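Local atomic coordinates of putative agmatinase (Clostridium difficile, PDB entry 3LHL), a protein that probably hydrolyses agmatine to putrescine and urea, as a manganese-dependent enzyme of the arginase family. Residues Ser22-Ala27 / Pro251-Thr256; Asp121-Leu126 / Ile158-Lys163. All coordinates share one frame; numbering follows the deposited sequence.

Contact 1 (Ser22-Ala27 / Pro251-Thr256); sequences SNRPGA and PDYDTT. With PO4 (phosphate ion), chain F.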
ATOM      1  N   SER A  22      -6.083  16.157   8.291  1.00 20.82           N
ATOM      2  CA  SER A  22      -6.668  17.133   9.208  1.00 22.10           C
ATOM      3  C   SER A  22      -7.891  16.711  10.023  1.00 21.47           C
ATOM      4  O   SER A  22      -7.836  16.663  11.255  1.00 20.07           O
ATOM      5  CB  SER A  22      -7.009  18.415   8.439  1.00 21.55           C
ATOM      6  OG  SER A  22      -5.880  18.891   7.725  1.00 26.36           O
ATOM      7  N   ASN A  23      -8.997  16.417   9.345  1.00 20.48           N
ATOM      8  CA  ASN A  23     -10.220  16.047  10.048  1.00 21.16           C
ATOM      9  C   ASN A  23     -10.300  14.628  10.590  1.00 19.75           C
ATOM     10  O   ASN A  23     -11.055  14.373  11.529  1.00 19.05           O
ATOM     11  CB  ASN A  23     -11.440  16.294   9.158  1.00 24.99           C
ATOM     12  CG  ASN A  23     -11.574  17.744   8.747  1.00 29.56           C
ATOM     13  OD1 ASN A  23     -11.366  18.651   9.557  1.00 32.24           O
ATOM     14  ND2 ASN A  23     -11.930  17.974   7.487  1.00 31.20           N
ATOM     15  N   ARG A  24      -9.514  13.713  10.031  1.00 17.59           N
ATOM     16  CA  ARG A  24      -9.575  12.318  10.458  1.00 17.35           C
ATOM     17  C   ARG A  24      -8.240  11.697  10.850  1.00 18.69           C
ATOM     18  O   ARG A  24      -7.803  10.707  10.256  1.00 20.37           O
ATOM     19  CB  ARG A  24     -10.225  11.497   9.345  1.00 16.93           C
ATOM     20  CG  ARG A  24     -11.640  11.954   9.015  1.00 15.39           C
ATOM     21  CD  ARG A  24     -12.653  11.299   9.944  1.00 17.86           C
ATOM     22  NE  ARG A  24     -12.903   9.918   9.538  1.00 17.10           N
ATOM     23  CZ  ARG A  24     -13.777   9.107  10.118  1.00 17.38           C
ATOM     24  NH1 ARG A  24     -14.491   9.531  11.149  1.00 17.66           N
ATOM     25  NH2 ARG A  24     -13.967   7.883   9.638  1.00 15.82           N
ATOM     26  N   PRO A  25      -7.575  12.260  11.865  1.00 19.00           N
ATOM     27  CA  PRO A  25      -6.289  11.695  12.278  1.00 18.22           C
ATOM     28  C   PRO A  25      -6.500  10.308  12.878  1.00 17.79           C
ATOM     29  O   PRO A  25      -7.615   9.959  13.278  1.00 15.04           O
ATOM     30  CB  PRO A  25      -5.787  12.708  13.305  1.00 18.90           C
ATOM     31  CG  PRO A  25      -7.081  13.189  13.947  1.00 18.50           C
ATOM     32  CD  PRO A  25      -7.979  13.378  12.742  1.00 19.26           C
ATOM     33  N   GLY A  26      -5.440   9.509  12.924  1.00 17.55           N
ATOM     34  CA  GLY A  26      -5.567   8.183  13.495  1.00 16.47           C
ATOM     35  C   GLY A  26      -4.796   7.100  12.769  1.00 17.36           C
ATOM     36  O   GLY A  26      -4.535   6.041  13.347  1.00 18.16           O
ATOM     37  N   ALA A  27      -4.435   7.349  11.511  1.00 15.82           N
ATOM     38  CA  ALA A  27      -3.695   6.368  10.723  1.00 15.78           C
ATOM     39  C   ALA A  27      -2.340   6.081  11.368  1.00 16.72           C
ATOM     40  O   ALA A  27      -1.720   5.046  11.115  1.00 11.75           O
ATOM     41  CB  ALA A  27      -3.501   6.875   9.289  1.00 16.18           C
ATOM     42  N   PRO A 251      -7.511   2.607  13.129  1.00 21.47           N
ATOM     43  CA  PRO A 251      -8.097   1.755  14.175  1.00 22.19           C
ATOM     44  C   PRO A 251      -9.304   2.257  14.950  1.00 22.01           C
ATOM     45  O   PRO A 251     -10.385   1.672  14.880  1.00 22.94           O
ATOM     46  CB  PRO A 251      -6.912   1.483  15.105  1.00 22.97           C
ATOM     47  CG  PRO A 251      -5.756   1.501  14.183  1.00 25.25           C
ATOM     48  CD  PRO A 251      -6.050   2.699  13.310  1.00 21.20           C
ATOM     49  N   ASP A 252      -9.113   3.330  15.702  1.00 21.49           N
ATOM     50  CA  ASP A 252     -10.177   3.870  16.532  1.00 22.39           C
ATOM     51  C   ASP A 252     -11.510   4.138  15.847  1.00 21.21           C
ATOM     52  O   ASP A 252     -12.546   4.129  16.507  1.00 21.31           O
ATOM     53  CB  ASP A 252      -9.696   5.138  17.237  1.00 25.06           C
ATOM     54  CG  ASP A 252      -8.423   4.912  18.026  1.00 28.45           C
ATOM     55  OD1 ASP A 252      -8.286   3.824  18.629  1.00 29.84           O
ATOM     56  OD2 ASP A 252      -7.560   5.819  18.048  1.00 32.71           O
ATOM     57  N   TYR A 253     -11.507   4.361  14.538  1.00 18.48           N
ATOM     58  CA  TYR A 253     -12.770   4.631  13.858  1.00 18.13           C
ATOM     59  C   TYR A 253     -13.645   3.394  13.697  1.00 17.32           C
ATOM     60  O   TYR A 253     -14.823   3.504  13.362  1.00 17.50           O
ATOM     61  CB  TYR A 253     -12.519   5.306  12.508  1.00 17.16           C
ATOM     62  CG  TYR A 253     -11.936   6.698  12.660  1.00 17.13           C
ATOM     63  CD1 TYR A 253     -12.531   7.634  13.516  1.00 15.93           C
ATOM     64  CD2 TYR A 253     -10.784   7.073  11.968  1.00 13.46           C
ATOM     65  CE1 TYR A 253     -11.986   8.914  13.681  1.00 19.13           C
ATOM     66  CE2 TYR A 253     -10.234   8.346  12.121  1.00 17.64           C
ATOM     67  CZ  TYR A 253     -10.836   9.260  12.980  1.00 18.75           C
ATOM     68  OH  TYR A 253     -10.277  10.506  13.147  1.00 20.54           O
ATOM     69  N   ASP A 254     -13.069   2.219  13.933  1.00 16.62           N
ATOM     70  CA  ASP A 254     -13.826   0.972  13.860  1.00 17.11           C
ATOM     71  C   ASP A 254     -13.852   0.418  15.273  1.00 17.69           C
ATOM     72  O   ASP A 254     -12.948  -0.314  15.683  1.00 17.30           O
ATOM     73  CB  ASP A 254     -13.165  -0.053  12.932  1.00 16.14           C
ATOM     74  CG  ASP A 254     -13.993  -1.322  12.787  1.00 17.20           C
ATOM     75  OD1 ASP A 254     -14.951  -1.501  13.572  1.00 14.60           O
ATOM     76  OD2 ASP A 254     -13.690  -2.144  11.895  1.00 15.63           O
ATOM     77  N   THR A 255     -14.891   0.776  16.013  1.00 19.78           N
ATOM     78  CA  THR A 255     -15.042   0.338  17.392  1.00 21.07           C
ATOM     79  C   THR A 255     -15.122  -1.175  17.561  1.00 20.58           C
ATOM     80  O   THR A 255     -14.871  -1.683  18.653  1.00 22.42           O
ATOM     81  CB  THR A 255     -16.284   0.991  18.041  1.00 23.31           C
ATOM     82  OG1 THR A 255     -17.398   0.907  17.141  1.00 24.51           O
ATOM     83  CG2 THR A 255     -16.009   2.454  18.356  1.00 24.11           C
ATOM     84  N   THR A 256     -15.462  -1.900  16.496  1.00 18.69           N
ATOM     85  CA  THR A 256     -15.546  -3.356  16.600  1.00 17.52           C
ATOM     86  C   THR A 256     -14.150  -3.954  16.571  1.00 17.15           C
ATOM     87  O   THR A 256     -13.941  -5.082  17.013  1.00 19.41           O
ATOM     88  CB  THR A 256     -16.335  -4.003  15.434  1.00 16.93           C
ATOM     89  OG1 THR A 256     -15.513  -4.031  14.262  1.00 17.05           O
ATOM     90  CG2 THR A 256     -17.613  -3.233  15.145  1.00 15.47           C
TER
HETATM   91  P   PO4 F 305      -8.633  15.244   5.887  1.00 28.72           P
HETATM   92  O1  PO4 F 305      -9.355  14.999   4.611  1.00 28.28           O
HETATM   93  O2  PO4 F 305      -7.169  15.224   5.643  1.00 27.35           O
HETATM   94  O3  PO4 F 305      -9.024  16.572   6.429  1.00 30.38           O
HETATM   95  O4  PO4 F 305      -8.989  14.182   6.867  1.00 28.41           O
HETATM   96  O   HOH W   1      -7.302   5.658  14.549  1.00 30.54           O
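The hydroxyl of Tyr253 donates to the backbone carbonyl of Pro25, and although OH lies only 2.7 Å from O the bond is a weak one, with the oxygen placed obliquely to the ring. The larger interaction runs over the face of the same phenol. The guanidinium of Arg24 lies almost flat on it, planes 12° apart, with CZ 3.8 Å from the ring centroid and nearly on the ring normal: a stacked cation-pi pair. Arg24 NH1 sits above the CD1–CE1 side, 3.6 Å from Tyr253 CD1. Bends at chi2 and chi3 turn the arginine chain across the phenol, while NE and NH2 give hydrogen bonds to the carbonyls of Gly215 and Thr214. Beside the ring, Gly26 takes a backbone conformation suited to glycine, and a water donates to its O while accepting weakly from Asp252 N. Away from the tyrosine, a phosphate ion, probably from the crystallisation liquor, is gripped by Ser22 N and, very straight (178°), by Asn23 N at 2.9 Å from its O3; Tyr130 also binds it. The contact joins the loops after strands 10-15 and 240-247 chiefly through Tyr253, with the positive charge of Arg24 probably eased by the pi face and two carbonyl dipoles.

Contact 2 (Asp121-Leu126 / Ile158-Lys163); sequences DAHTDL and IRSGTK. With MN (manganese (II) ion), chain C; MN (manganese (II) ion), chain B.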
ATOM      1  N   ASP A 121      -7.252   1.566  -4.243  1.00 14.72           N
ATOM      2  CA  ASP A 121      -7.737   2.697  -3.469  1.00 15.49           C
ATOM      3  C   ASP A 121      -9.202   2.981  -3.788  1.00 16.35           C
ATOM      4  O   ASP A 121      -9.718   2.567  -4.833  1.00 15.89           O
ATOM      5  CB  ASP A 121      -6.909   3.932  -3.854  1.00 14.11           C
ATOM      6  CG  ASP A 121      -6.755   4.934  -2.717  1.00 16.01           C
ATOM      7  OD1 ASP A 121      -7.778   5.363  -2.133  1.00  9.87           O
ATOM      8  OD2 ASP A 121      -5.593   5.295  -2.423  1.00 13.76           O
ATOM      9  N   ALA A 122      -9.864   3.698  -2.886  1.00 15.11           N
ATOM     10  CA  ALA A 122     -11.248   4.093  -3.096  1.00 15.36           C
ATOM     11  C   ALA A 122     -11.167   5.463  -3.762  1.00 17.72           C
ATOM     12  O   ALA A 122     -12.097   5.892  -4.457  1.00 20.14           O
ATOM     13  CB  ALA A 122     -11.967   4.200  -1.775  1.00 14.32           C
ATOM     14  N   HIS A 123     -10.030   6.131  -3.558  1.00 16.07           N
ATOM     15  CA  HIS A 123      -9.787   7.463  -4.106  1.00 17.69           C
ATOM     16  C   HIS A 123      -8.685   7.487  -5.162  1.00 18.02           C
ATOM     17  O   HIS A 123      -7.734   6.699  -5.104  1.00 16.92           O
ATOM     18  CB  HIS A 123      -9.428   8.428  -2.972  1.00 15.82           C
ATOM     19  CG  HIS A 123     -10.322   8.302  -1.781  1.00 18.72           C
ATOM     20  ND1 HIS A 123     -10.078   7.404  -0.762  1.00 16.36           N
ATOM     21  CD2 HIS A 123     -11.505   8.893  -1.488  1.00 16.78           C
ATOM     22  CE1 HIS A 123     -11.076   7.446   0.104  1.00 18.09           C
ATOM     23  NE2 HIS A 123     -11.955   8.341  -0.314  1.00 16.79           N
ATOM     24  N   THR A 124      -8.814   8.409  -6.114  1.00 17.72           N
ATOM     25  CA  THR A 124      -7.842   8.559  -7.192  1.00 16.67           C
ATOM     26  C   THR A 124      -6.490   9.060  -6.682  1.00 17.19           C
ATOM     27  O   THR A 124      -5.438   8.594  -7.126  1.00 17.69           O
ATOM     28  CB  THR A 124      -8.338   9.564  -8.275  1.00 19.01           C
ATOM     29  OG1 THR A 124      -8.290  10.897  -7.750  1.00 18.48           O
ATOM     30  CG2 THR A 124      -9.771   9.242  -8.707  1.00 14.27           C
ATOM     31  N   ASP A 125      -6.523  10.006  -5.745  1.00 16.20           N
ATOM     32  CA  ASP A 125      -5.297  10.586  -5.203  1.00 17.20           C
ATOM     33  C   ASP A 125      -4.523  11.310  -6.308  1.00 18.36           C
ATOM     34  O   ASP A 125      -3.307  11.471  -6.229  1.00 18.69           O
ATOM     35  CB  ASP A 125      -4.412   9.501  -4.581  1.00 16.34           C
ATOM     36  CG  ASP A 125      -4.923   9.034  -3.235  1.00 16.16           C
ATOM     37  OD1 ASP A 125      -5.860   9.668  -2.706  1.00 18.00           O
ATOM     38  OD2 ASP A 125      -4.382   8.043  -2.702  1.00 15.59           O
ATOM     39  N   LEU A 126      -5.239  11.753  -7.338  1.00 19.71           N
ATOM     40  CA  LEU A 126      -4.604  12.432  -8.453  1.00 19.12           C
ATOM     41  C   LEU A 126      -4.620  13.960  -8.393  1.00 20.53           C
ATOM     42  O   LEU A 126      -3.981  14.617  -9.212  1.00 21.52           O
ATOM     43  CB  LEU A 126      -5.230  11.959  -9.766  1.00 18.21           C
ATOM     44  CG  LEU A 126      -4.821  10.562 -10.247  1.00 18.83           C
ATOM     45  CD1 LEU A 126      -5.541  10.222 -11.539  1.00 17.55           C
ATOM     46  CD2 LEU A 126      -3.311  10.522 -10.465  1.00 19.98           C
ATOM     47  N   ILE A 158     -11.131   2.337  -7.725  1.00 16.46           N
ATOM     48  CA  ILE A 158     -11.423   3.759  -7.579  1.00 16.70           C
ATOM     49  C   ILE A 158     -12.915   4.071  -7.698  1.00 16.87           C
ATOM     50  O   ILE A 158     -13.583   3.617  -8.623  1.00 18.79           O
ATOM     51  CB  ILE A 158     -10.669   4.590  -8.643  1.00 20.04           C
ATOM     52  CG1 ILE A 158      -9.248   4.037  -8.849  1.00 18.00           C
ATOM     53  CG2 ILE A 158     -10.624   6.061  -8.210  1.00 18.78           C
ATOM     54  CD1 ILE A 158      -8.358   4.067  -7.617  1.00 17.92           C
ATOM     55  N   ARG A 159     -13.437   4.848  -6.758  1.00 16.60           N
ATOM     56  CA  ARG A 159     -14.851   5.201  -6.789  1.00 17.20           C
ATOM     57  C   ARG A 159     -15.179   6.585  -6.231  1.00 16.87           C
ATOM     58  O   ARG A 159     -16.345   6.915  -6.032  1.00 17.77           O
ATOM     59  CB  ARG A 159     -15.659   4.138  -6.043  1.00 18.31           C
ATOM     60  CG  ARG A 159     -15.156   3.792  -4.643  1.00 18.29           C
ATOM     61  CD  ARG A 159     -16.033   2.695  -4.033  1.00 19.17           C
ATOM     62  NE  ARG A 159     -15.701   2.385  -2.644  1.00 18.26           N
ATOM     63  CZ  ARG A 159     -14.609   1.733  -2.255  1.00 16.79           C
ATOM     64  NH1 ARG A 159     -13.724   1.313  -3.149  1.00 14.05           N
ATOM     65  NH2 ARG A 159     -14.412   1.487  -0.964  1.00 17.38           N
ATOM     66  N   SER A 160     -14.156   7.401  -5.993  1.00 16.40           N
ATOM     67  CA  SER A 160     -14.370   8.740  -5.443  1.00 16.49           C
ATOM     68  C   SER A 160     -13.301   9.724  -5.912  1.00 15.53           C
ATOM     69  O   SER A 160     -12.123   9.393  -5.948  1.00 14.90           O
ATOM     70  CB  SER A 160     -14.376   8.672  -3.909  1.00 15.43           C
ATOM     71  OG  SER A 160     -14.368   9.964  -3.327  1.00 18.49           O
ATOM     72  N   GLY A 161     -13.727  10.929  -6.279  1.00 17.84           N
ATOM     73  CA  GLY A 161     -12.792  11.945  -6.736  1.00 16.94           C
ATOM     74  C   GLY A 161     -13.449  13.043  -7.554  1.00 18.07           C
ATOM     75  O   GLY A 161     -14.615  12.934  -7.920  1.00 17.47           O
ATOM     76  N   THR A 162     -12.706  14.110  -7.834  1.00 18.38           N
ATOM     77  CA  THR A 162     -13.226  15.213  -8.637  1.00 19.67           C
ATOM     78  C   THR A 162     -13.323  14.740 -10.089  1.00 20.74           C
ATOM     79  O   THR A 162     -12.660  13.777 -10.481  1.00 22.69           O
ATOM     80  CB  THR A 162     -12.281  16.426  -8.603  1.00 20.07           C
ATOM     81  OG1 THR A 162     -11.039  16.072  -9.224  1.00 19.33           O
ATOM     82  CG2 THR A 162     -12.021  16.869  -7.163  1.00 19.01           C
ATOM     83  N   LYS A 163     -14.133  15.414 -10.893  1.00 20.21           N
ATOM     84  CA  LYS A 163     -14.263  15.021 -12.287  1.00 23.46           C
ATOM     85  C   LYS A 163     -12.914  15.144 -13.012  1.00 24.09           C
ATOM     86  O   LYS A 163     -12.586  14.320 -13.864  1.00 23.56           O
ATOM     87  CB  LYS A 163     -15.317  15.878 -13.003  1.00 23.71           C
ATOM     88  CG  LYS A 163     -15.535  15.450 -14.444  1.00 27.11           C
ATOM     89  CD  LYS A 163     -16.609  16.251 -15.165  1.00 31.09           C
ATOM     90  CE  LYS A 163     -16.942  15.583 -16.505  1.00 33.11           C
ATOM     91  NZ  LYS A 163     -17.889  16.362 -17.355  1.00 34.70           N
TER
HETATM   92 MN    MN C 302      -8.077   6.252  -0.022  1.00 17.84          MN
HETATM   93 MN    MN B 301      -5.003   6.701  -0.878  1.00 18.22          MN
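The DAHTD sequence of Asp121-Leu126 matches the DAHxD metal-binding signature of the arginase family, and it lies against the loop that follows the neighbouring strand 153-158. Asp121 bridges two manganese ions: OD1 is 2.3 Å from the ion that His123 ND1 also binds, and OD2 is 2.2 Å from the one shared with Asp125 OD2. His98, Asp202 and Asp204 complete the pair of sites. OD1 also accepts from His123 N, 37° above the carboxylate plane, forming an Asx turn within the ligand loop. Across the contact, Arg159 N donates to Ala122 O at 2.9 Å (168°), and Thr124 N makes a long, weak bond to Ser160 O, so that His123 and Ser160 face each other in a single beta bridge. The methyl of Ala122 fits between two flat groups, with one face of the Arg159 guanidinium to one side, CB to CZ 3.6 Å, and a face of the His123 imidazole to the other. Extended from CG to NE, the Arg159 chain carries its guanidinium there, where carbonyls of Glu218 and Val205 hold it. Deeper in, Thr124 and Ile158 cross at about a right angle, and their CG2 methyls meet tightly at 3.3 Å.

How the contacts relate
All four segments follow strands of the one parallel sheet, yet the two contacts occupy different depths. Contact 1 is a surface contact between loops after strands 10-15 and 240-247, which are separated by strand 90-95; contact 2, partly buried, joins loops after the adjacent strands 115-120 and 153-158. Their centres are 20 Å apart and their nearest atoms about 10 Å. Cation-pi stacking dominates the first, whereas backbone bonding, close methyl packing and metal ligation mark the second. Each has an arginine reaching carbonyls of the 214-218 region, so that the one loop borders both contacts. Contact 2 holds metal ligands, while the Arg24 side chain of contact 1 stands about 10 Å from a manganese ion.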